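Local coordinates for hemolysin II regulatory protein (Bacillus cereus, PDB 2JJ7) that probably binds DNA as a TetR-family transcriptional regulator, forming a dimer of all-helical subunits that each join an N-terminal helix-turn-helix region to a C-terminal helical region, at residues A15-F20 and N97-T102; H93-P98 and K162-I167; K117-P120 and F126-L129. All blocks are in the same frame, centred on the assembly; numbering follows the deposited sequence.

Contacts 1 and 2 meet at N97 and P98, where helix 79-96 gives way to helix 98-109, and their centres lie about 12 Å apart. Contact 1 ties that junction to helix 5-23, next to the predicted helix-turn-helix motif; contact 2 ties it to the short helix 163-166. Contact 3, between 117-120 and 126-129, follows contact 1 along the chain and is nested inside the loop that contact 2 closes. Its centre is about 17 Å from that of contact 1 and about 19 Å from that of contact 2, and it touches neither. One helix junction of the C-terminal region thus touches both N-terminal helix 5-23 and late helix 163-166, while contact 3 is a local surface link.

Contact 1 (A15-F20 and N97-T102)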
loop_
_atom_site.group_PDB
_atom_site.type_symbol
_atom_site.label_atom_id
_atom_site.label_comp_id
_atom_site.label_asym_id
_atom_site.label_seq_id
_atom_site.Cartn_x
_atom_site.Cartn_y
_atom_site.Cartn_z
ATOM N N ALA B 15 -16.729 -19.302 9.990
ATOM C CA ALA B 15 -17.132 -19.391 8.580
ATOM C C ALA B 15 -17.215 -18.022 7.923
ATOM O O ALA B 15 -16.723 -17.827 6.815
ATOM C CB ALA B 15 -18.468 -20.120 8.440
ATOM N N ALA B 16 -17.857 -17.090 8.619
ATOM C CA ALA B 16 -18.086 -15.750 8.116
ATOM C C ALA B 16 -16.751 -14.996 7.959
ATOM O O ALA B 16 -16.520 -14.363 6.941
ATOM C CB ALA B 16 -19.025 -15.018 9.027
ATOM N N LYS B 17 -15.883 -15.071 8.966
ATOM C CA LYS B 17 -14.507 -14.554 8.854
ATOM C C LYS B 17 -13.838 -15.070 7.577
ATOM O O LYS B 17 -13.316 -14.284 6.783
ATOM C CB LYS B 17 -13.674 -14.977 10.073
ATOM C CG LYS B 17 -12.235 -14.468 10.085
ATOM C CD LYS B 17 -11.387 -15.165 11.144
ATOM C CE LYS B 17 -10.202 -14.310 11.528
ATOM N NZ LYS B 17 -9.244 -14.999 12.464
ATOM N N LYS B 18 -13.869 -16.391 7.386
ATOM C CA LYS B 18 -13.260 -17.033 6.229
ATOM C C LYS B 18 -13.839 -16.522 4.908
ATOM O O LYS B 18 -13.097 -16.128 4.008
ATOM C CB LYS B 18 -13.421 -18.555 6.301
ATOM C CG LYS B 18 -12.676 -19.281 5.172
ATOM C CD LYS B 18 -12.962 -20.768 5.130
ATOM C CE LYS B 18 -12.240 -21.416 3.960
ATOM N NZ LYS B 18 -12.123 -22.893 4.122
ATOM N N LYS B 19 -15.165 -16.519 4.814
ATOM C CA LYS B 19 -15.863 -16.181 3.576
ATOM C C LYS B 19 -15.817 -14.697 3.229
ATOM O O LYS B 19 -15.507 -14.336 2.095
ATOM C CB LYS B 19 -17.297 -16.719 3.613
ATOM C CG LYS B 19 -17.385 -18.234 3.395
ATOM C CD LYS B 19 -17.165 -18.551 1.913
ATOM C CE LYS B 19 -16.787 -19.993 1.687
ATOM N NZ LYS B 19 -16.314 -20.202 0.294
ATOM N N PHE B 20 -16.115 -13.841 4.204
ATOM C CA PHE B 20 -15.877 -12.398 4.067
ATOM C C PHE B 20 -14.446 -12.087 3.640
ATOM O O PHE B 20 -14.233 -11.232 2.787
ATOM C CB PHE B 20 -16.156 -11.665 5.378
ATOM C CG PHE B 20 -17.616 -11.399 5.638
ATOM C CD1 PHE B 20 -18.419 -10.799 4.668
ATOM C CD2 PHE B 20 -18.174 -11.706 6.875
ATOM C CE1 PHE B 20 -19.780 -10.543 4.917
ATOM C CE2 PHE B 20 -19.533 -11.446 7.137
ATOM C CZ PHE B 20 -20.333 -10.868 6.160
ATOM N N ASN B 97 -4.906 -12.954 12.327
ATOM C CA ASN B 97 -6.224 -12.724 11.735
ATOM C C ASN B 97 -6.157 -12.099 10.349
ATOM O O ASN B 97 -6.557 -10.939 10.185
ATOM C CB ASN B 97 -7.029 -11.814 12.652
ATOM C CG ASN B 97 -7.186 -12.386 14.029
ATOM O OD1 ASN B 97 -8.090 -13.169 14.277
ATOM N ND2 ASN B 97 -6.307 -11.985 14.942
ATOM N N PRO B 98 -5.653 -12.857 9.349
ATOM C CA PRO B 98 -5.404 -12.246 8.031
ATOM C C PRO B 98 -6.636 -11.580 7.401
ATOM O O PRO B 98 -6.504 -10.536 6.749
ATOM C CB PRO B 98 -4.894 -13.416 7.170
ATOM C CG PRO B 98 -5.101 -14.689 8.003
ATOM C CD PRO B 98 -5.152 -14.249 9.433
ATOM N N GLU B 99 -7.819 -12.159 7.621
ATOM C CA GLU B 99 -9.059 -11.649 7.032
ATOM C C GLU B 99 -9.390 -10.233 7.498
ATOM O O GLU B 99 -9.945 -9.438 6.733
ATOM C CB GLU B 99 -10.233 -12.589 7.347
ATOM C CG GLU B 99 -10.119 -13.925 6.673
ATOM C CD GLU B 99 -9.346 -14.955 7.479
ATOM O OE1 GLU B 99 -8.806 -14.637 8.571
ATOM O OE2 GLU B 99 -9.299 -16.109 7.015
ATOM N N ILE B 100 -9.069 -9.940 8.759
ATOM C CA ILE B 100 -9.294 -8.618 9.334
ATOM C C ILE B 100 -8.404 -7.596 8.605
ATOM O O ILE B 100 -8.797 -6.444 8.410
ATOM C CB ILE B 100 -9.056 -8.627 10.882
ATOM C CG1 ILE B 100 -10.104 -9.503 11.630
ATOM C CG2 ILE B 100 -9.028 -7.207 11.451
ATOM C CD1 ILE B 100 -11.619 -9.069 11.468
ATOM N N GLY B 101 -7.215 -8.022 8.191
ATOM C CA GLY B 101 -6.350 -7.172 7.380
ATOM C C GLY B 101 -7.051 -6.732 6.105
ATOM O O GLY B 101 -7.188 -5.534 5.822
ATOM N N THR B 102 -7.512 -7.715 5.342
ATOM C CA THR B 102 -8.205 -7.485 4.079
ATOM C C THR B 102 -9.447 -6.620 4.290
ATOM O O THR B 102 -9.643 -5.637 3.581
ATOM C CB THR B 102 -8.626 -8.831 3.440
ATOM O OG1 THR B 102 -7.458 -9.498 2.951
ATOM C CG2 THR B 102 -9.615 -8.622 2.288
HETATM O O HOH W 1 -7.948 -16.411 10.363
#
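The carboxylate of E99 and the carboxamide of N97 are the flat groups that receive K17. One face of the carboxylate lies under the aliphatic part of the lysine, with K17 CG 3.9 Å from E99 CD, while at one end K17 CE comes to 3.3 Å from E99 OE1. The carboxamide is met at its oxygen: K17 NZ donates to N97 OD1 at 2.8 Å, with a C=O...N angle of 126° and the amine tilted 24° from the carbonyl plane. K17 reaches this far because CG stands anti to the backbone N and the rest of the chain is extended, crossing both partners at about a right angle. In E99 the first torsion, with CG anti to the carbonyl carbon, puts CG 3.2 Å from K17 O, and the bend at chi2 then turns the carboxylate so that OE1 comes toward the amine. The direct salt bridge is long, 3.9 Å between K17 NZ and E99 OE1. A water closes this gap, accepting from K17 NZ at 2.8 Å and donating to E99 OE1 at 2.7 Å. The contact joins helix 5-23, the first helix of the TetR fold, to the start of helix 98-109; helix 51-62 runs beside both, its Y62 making a cation-pi contact with K17 and touching N97 and I100, and helix 30-37 packs against A15 and A16.

Contact 2 (H93-P98 and K162-I167); sequences HIKENP and KFKKFI
The carbonyl oxygen of F163, the residue whose ring meets I94, is gripped by two backbone amides: I167 N at 2.8 Å and F166 N at 2.9 Å. This pair of bonds holds the short turn of helix 163-166 closed. With chi1 at 81°, F163 CG sits between the backbone N and the carbonyl carbon, and the ring swings out to place CE2 3.8 Å from I94 CG2. The isoleucine methyl comes obliquely to the ring, and the two side chains cross at about a right angle. Alongside, K164 takes a similar first torsion and then runs extended, so that its amine arrives at the end of helix 79-96 and gives K95 O a weak hydrogen bond, K164 NZ to K95 O 3.1 Å. The methylenes of the two lysines touch on the way, K95 CG to K164 CD 3.8 Å, while K95 bends at chi3 and carries its own amine away. The helix end is finished by N97: ND2 bonds H93 O at 3.0 Å, in the carbonyl plane on a lone pair, and lies 3.4 Å above the centre of the H93 imidazole. L172 of helix 169-181 also packs on F163, and K162 reaches main-chain oxygens of the second subunit, placing the contact beside the dimer interface. An ammonium group at a C-terminal helix carbonyl would suit the negative end of the helix dipole, but this one polar link is weak, and most of the contact is apolar, ring against isoleucine and methylene against methylene.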
loop_
_atom_site.group_PDB
_atom_site.type_symbol
_atom_site.label_atom_id
_atom_site.label_comp_id
_atom_site.label_asym_id
_atom_site.label_seq_id
_atom_site.Cartn_x
_atom_site.Cartn_y
_atom_site.Cartn_z
ATOM N N HIS B 93 -1.416 -8.924 15.100
ATOM C CA HIS B 93 -2.854 -9.167 14.973
ATOM C C HIS B 93 -3.235 -9.711 13.584
ATOM O O HIS B 93 -4.065 -10.629 13.466
ATOM C CB HIS B 93 -3.693 -7.917 15.270
ATOM C CG HIS B 93 -5.131 -8.242 15.523
ATOM N ND1 HIS B 93 -5.582 -8.697 16.742
ATOM C CD2 HIS B 93 -6.200 -8.266 14.694
ATOM C CE1 HIS B 93 -6.873 -8.959 16.663
ATOM N NE2 HIS B 93 -7.273 -8.707 15.430
ATOM N N ILE B 94 -2.658 -9.103 12.547
ATOM C CA ILE B 94 -2.947 -9.473 11.159
ATOM C C ILE B 94 -2.398 -10.866 10.823
ATOM O O ILE B 94 -3.024 -11.626 10.081
ATOM C CB ILE B 94 -2.444 -8.383 10.160
ATOM C CG1 ILE B 94 -3.237 -7.069 10.338
ATOM C CG2 ILE B 94 -2.490 -8.864 8.694
ATOM C CD1 ILE B 94 -4.713 -7.242 10.747
ATOM N N LYS B 95 -1.237 -11.194 11.389
ATOM C CA LYS B 95 -0.661 -12.518 11.260
ATOM C C LYS B 95 -1.662 -13.548 11.765
ATOM O O LYS B 95 -1.876 -14.560 11.125
ATOM C CB LYS B 95 0.625 -12.622 12.070
ATOM C CG LYS B 95 1.719 -13.433 11.398
ATOM C CD LYS B 95 2.858 -13.804 12.358
ATOM C CE LYS B 95 3.311 -12.615 13.206
ATOM N NZ LYS B 95 4.606 -12.864 13.912
ATOM N N GLU B 96 -2.272 -13.263 12.912
ATOM C CA GLU B 96 -3.210 -14.183 13.563
ATOM C C GLU B 96 -4.589 -14.114 12.903
ATOM O O GLU B 96 -5.345 -15.089 12.911
ATOM C CB GLU B 96 -3.334 -13.847 15.058
ATOM C CG GLU B 96 -2.036 -14.020 15.882
ATOM C CD GLU B 96 -2.107 -13.411 17.298
ATOM O OE1 GLU B 96 -2.948 -12.515 17.544
ATOM O OE2 GLU B 96 -1.298 -13.817 18.167
ATOM N N ASN B 97 -4.906 -12.954 12.327
ATOM C CA ASN B 97 -6.224 -12.724 11.735
ATOM C C ASN B 97 -6.157 -12.099 10.349
ATOM O O ASN B 97 -6.557 -10.939 10.185
ATOM C CB ASN B 97 -7.029 -11.814 12.652
ATOM C CG ASN B 97 -7.186 -12.386 14.029
ATOM O OD1 ASN B 97 -8.090 -13.169 14.277
ATOM N ND2 ASN B 97 -6.307 -11.985 14.942
ATOM N N PRO B 98 -5.653 -12.857 9.349
ATOM C CA PRO B 98 -5.404 -12.246 8.031
ATOM C C PRO B 98 -6.636 -11.580 7.401
ATOM O O PRO B 98 -6.504 -10.536 6.749
ATOM C CB PRO B 98 -4.894 -13.416 7.170
ATOM C CG PRO B 98 -5.101 -14.689 8.003
ATOM C CD PRO B 98 -5.152 -14.249 9.433
ATOM N N LYS B 162 -1.074 -11.620 3.398
ATOM C CA LYS B 162 -0.045 -12.577 3.015
ATOM C C LYS B 162 1.349 -12.012 3.226
ATOM O O LYS B 162 2.304 -12.576 2.732
ATOM C CB LYS B 162 -0.209 -12.974 1.540
ATOM C CG LYS B 162 -1.294 -13.998 1.235
ATOM C CD LYS B 162 -1.241 -14.387 -0.249
ATOM C CE LYS B 162 -1.626 -15.842 -0.466
ATOM N NZ LYS B 162 -1.158 -16.359 -1.792
ATOM N N PHE B 163 1.470 -10.894 3.947
ATOM C CA PHE B 163 2.776 -10.250 4.144
ATOM C C PHE B 163 3.837 -11.189 4.724
ATOM O O PHE B 163 5.010 -11.049 4.396
ATOM C CB PHE B 163 2.691 -8.902 4.923
ATOM C CG PHE B 163 2.600 -9.039 6.435
ATOM C CD1 PHE B 163 3.670 -9.555 7.182
ATOM C CD2 PHE B 163 1.453 -8.605 7.120
ATOM C CE1 PHE B 163 3.587 -9.676 8.575
ATOM C CE2 PHE B 163 1.353 -8.720 8.523
ATOM C CZ PHE B 163 2.421 -9.255 9.249
ATOM N N LYS B 164 3.415 -12.146 5.557
ATOM C CA LYS B 164 4.343 -13.047 6.237
ATOM C C LYS B 164 5.016 -14.005 5.260
ATOM O O LYS B 164 6.058 -14.592 5.572
ATOM C CB LYS B 164 3.648 -13.817 7.366
ATOM C CG LYS B 164 2.585 -14.815 6.908
ATOM C CD LYS B 164 1.709 -15.245 8.069
ATOM C CE LYS B 164 0.405 -15.853 7.575
ATOM N NZ LYS B 164 -0.629 -15.908 8.648
ATOM N N LYS B 165 4.416 -14.156 4.079
ATOM C CA LYS B 165 5.006 -14.960 3.012
ATOM C C LYS B 165 6.069 -14.166 2.253
ATOM O O LYS B 165 6.921 -14.745 1.588
ATOM C CB LYS B 165 3.926 -15.505 2.070
ATOM C CG LYS B 165 3.100 -16.629 2.699
ATOM C CD LYS B 165 1.950 -17.065 1.794
ATOM C CE LYS B 165 1.279 -18.334 2.319
ATOM N NZ LYS B 165 0.185 -18.830 1.428
ATOM N N PHE B 166 6.013 -12.840 2.364
ATOM C CA PHE B 166 7.034 -11.984 1.782
ATOM C C PHE B 166 8.131 -11.608 2.794
ATOM O O PHE B 166 9.290 -11.478 2.430
ATOM C CB PHE B 166 6.392 -10.726 1.171
ATOM C CG PHE B 166 7.393 -9.712 0.657
ATOM C CD1 PHE B 166 8.099 -9.942 -0.526
ATOM C CD2 PHE B 166 7.627 -8.520 1.359
ATOM C CE1 PHE B 166 9.037 -9.006 -1.005
ATOM C CE2 PHE B 166 8.560 -7.584 0.896
ATOM C CZ PHE B 166 9.268 -7.830 -0.289
ATOM N N ILE B 167 7.761 -11.434 4.060
ATOM C CA ILE B 167 8.667 -10.884 5.079
ATOM C C ILE B 167 8.214 -11.243 6.506
ATOM O O ILE B 167 7.015 -11.199 6.814
ATOM C CB ILE B 167 8.791 -9.328 4.933
ATOM C CG1 ILE B 167 9.886 -8.765 5.853
ATOM C CG2 ILE B 167 7.427 -8.638 5.134
ATOM C CD1 ILE B 167 10.233 -7.296 5.612
#

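Contact 3 (K117-P120 and F126-L129)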
loop_
_atom_site.group_PDB
_atom_site.type_symbol
_atom_site.label_atom_id
_atom_site.label_comp_id
_atom_site.label_asym_id
_atom_site.label_seq_id
_atom_site.Cartn_x
_atom_site.Cartn_y
_atom_site.Cartn_z
ATOM N N LYS B 117 -19.830 1.745 13.158
ATOM C CA LYS B 117 -20.069 0.616 14.068
ATOM C C LYS B 117 -18.875 -0.302 14.273
ATOM O O LYS B 117 -18.683 -0.818 15.367
ATOM C CB LYS B 117 -21.273 -0.223 13.627
ATOM C CG LYS B 117 -22.614 0.427 13.899
ATOM C CD LYS B 117 -22.829 0.715 15.381
ATOM C CE LYS B 117 -24.071 1.570 15.582
ATOM N NZ LYS B 117 -24.095 2.212 16.922
ATOM N N ILE B 118 -18.095 -0.529 13.219
ATOM C CA ILE B 118 -16.941 -1.437 13.298
ATOM C C ILE B 118 -15.680 -0.744 13.812
ATOM O O ILE B 118 -14.761 -1.409 14.279
ATOM C CB ILE B 118 -16.635 -2.133 11.933
ATOM C CG1 ILE B 118 -16.268 -1.097 10.867
ATOM C CG2 ILE B 118 -17.811 -3.025 11.486
ATOM C CD1 ILE B 118 -15.595 -1.685 9.662
ATOM N N LYS B 119 -15.647 0.586 13.749
ATOM C CA LYS B 119 -14.435 1.349 14.070
ATOM C C LYS B 119 -13.760 0.962 15.394
ATOM O O LYS B 119 -12.540 0.809 15.417
ATOM C CB LYS B 119 -14.719 2.857 14.065
ATOM C CG LYS B 119 -13.488 3.702 13.843
ATOM C CD LYS B 119 -13.785 5.193 13.981
ATOM C CE LYS B 119 -12.848 5.997 13.088
ATOM N NZ LYS B 119 -12.696 7.419 13.524
ATOM N N PRO B 120 -14.536 0.849 16.508
ATOM C CA PRO B 120 -13.901 0.507 17.788
ATOM C C PRO B 120 -13.140 -0.810 17.774
ATOM O O PRO B 120 -12.250 -1.007 18.599
ATOM C CB PRO B 120 -15.078 0.422 18.763
ATOM C CG PRO B 120 -16.108 1.314 18.177
ATOM C CD PRO B 120 -15.966 1.177 16.691
ATOM N N PHE B 126 -6.045 1.737 14.893
ATOM C CA PHE B 126 -5.145 1.812 13.745
ATOM C C PHE B 126 -4.874 3.270 13.340
ATOM O O PHE B 126 -3.778 3.605 12.886
ATOM C CB PHE B 126 -5.699 0.985 12.562
ATOM C CG PHE B 126 -4.658 0.652 11.519
ATOM C CD1 PHE B 126 -4.564 1.395 10.348
ATOM C CD2 PHE B 126 -3.744 -0.392 11.723
ATOM C CE1 PHE B 126 -3.582 1.104 9.385
ATOM C CE2 PHE B 126 -2.759 -0.706 10.752
ATOM C CZ PHE B 126 -2.679 0.038 9.582
ATOM N N GLU B 127 -5.876 4.128 13.510
ATOM C CA GLU B 127 -5.757 5.568 13.198
ATOM C C GLU B 127 -4.786 6.365 14.102
ATOM O O GLU B 127 -4.583 7.561 13.897
ATOM C CB GLU B 127 -7.131 6.223 13.198
ATOM C CG GLU B 127 -7.834 6.056 11.864
ATOM C CD GLU B 127 -9.242 6.603 11.849
ATOM O OE1 GLU B 127 -9.706 7.119 12.887
ATOM O OE2 GLU B 127 -9.891 6.504 10.784
ATOM N N GLN B 128 -4.194 5.703 15.094
ATOM C CA GLN B 128 -3.174 6.347 15.921
ATOM C C GLN B 128 -1.922 6.653 15.102
ATOM O O GLN B 128 -1.121 7.488 15.496
ATOM C CB GLN B 128 -2.772 5.469 17.093
ATOM C CG GLN B 128 -3.666 5.548 18.302
ATOM C CD GLN B 128 -3.034 4.849 19.489
ATOM O OE1 GLN B 128 -1.879 5.115 19.833
ATOM N NE2 GLN B 128 -3.776 3.942 20.113
ATOM N N LEU B 129 -1.759 5.975 13.971
ATOM C CA LEU B 129 -0.561 6.120 13.152
ATOM C C LEU B 129 -0.180 7.564 12.814
ATOM O O LEU B 129 0.978 7.953 12.967
ATOM C CB LEU B 129 -0.714 5.308 11.871
ATOM C CG LEU B 129 0.474 5.311 10.914
ATOM C CD1 LEU B 129 1.775 4.832 11.631
ATOM C CD2 LEU B 129 0.118 4.469 9.673
#
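K119 and E127 reach toward each other from separate backbone segments, and their side chains cross at about a right angle. The lysine stretches out fully, CG anti to the backbone N (chi1 -157°) and every later torsion extended, which carries its amine across a gap where the nearest CA atoms, those of K119 and F126, are 9.3 Å apart. E127 is likewise extended beyond CG. K119 NZ donates to E127 OE1 at 3.1 Å in a salt bridge, approaching on the syn side and 18° out of the carboxylate plane. K119 CE follows close behind, 3.3 Å from E127 OE1, whereas E127 OE2 stays 4.0 Å from K119 NZ, so one oxygen takes the bond. In the C-terminal region of this TetR-family protein the bridge brackets helix 123-126, running from the 3-10 turn at K119 after helix 115-118 to the turn that leads into helix 129-138. E127 is the second residue of that type I beta turn, F126 to L129, closed by L129 N to F126 O at 3.3 Å. F126 O also accepts from Y86 OH, and the F126 ring packs edge-to-face with F90, so the turn is fastened to helix 79-96 on its buried side while E127 extends at the surface.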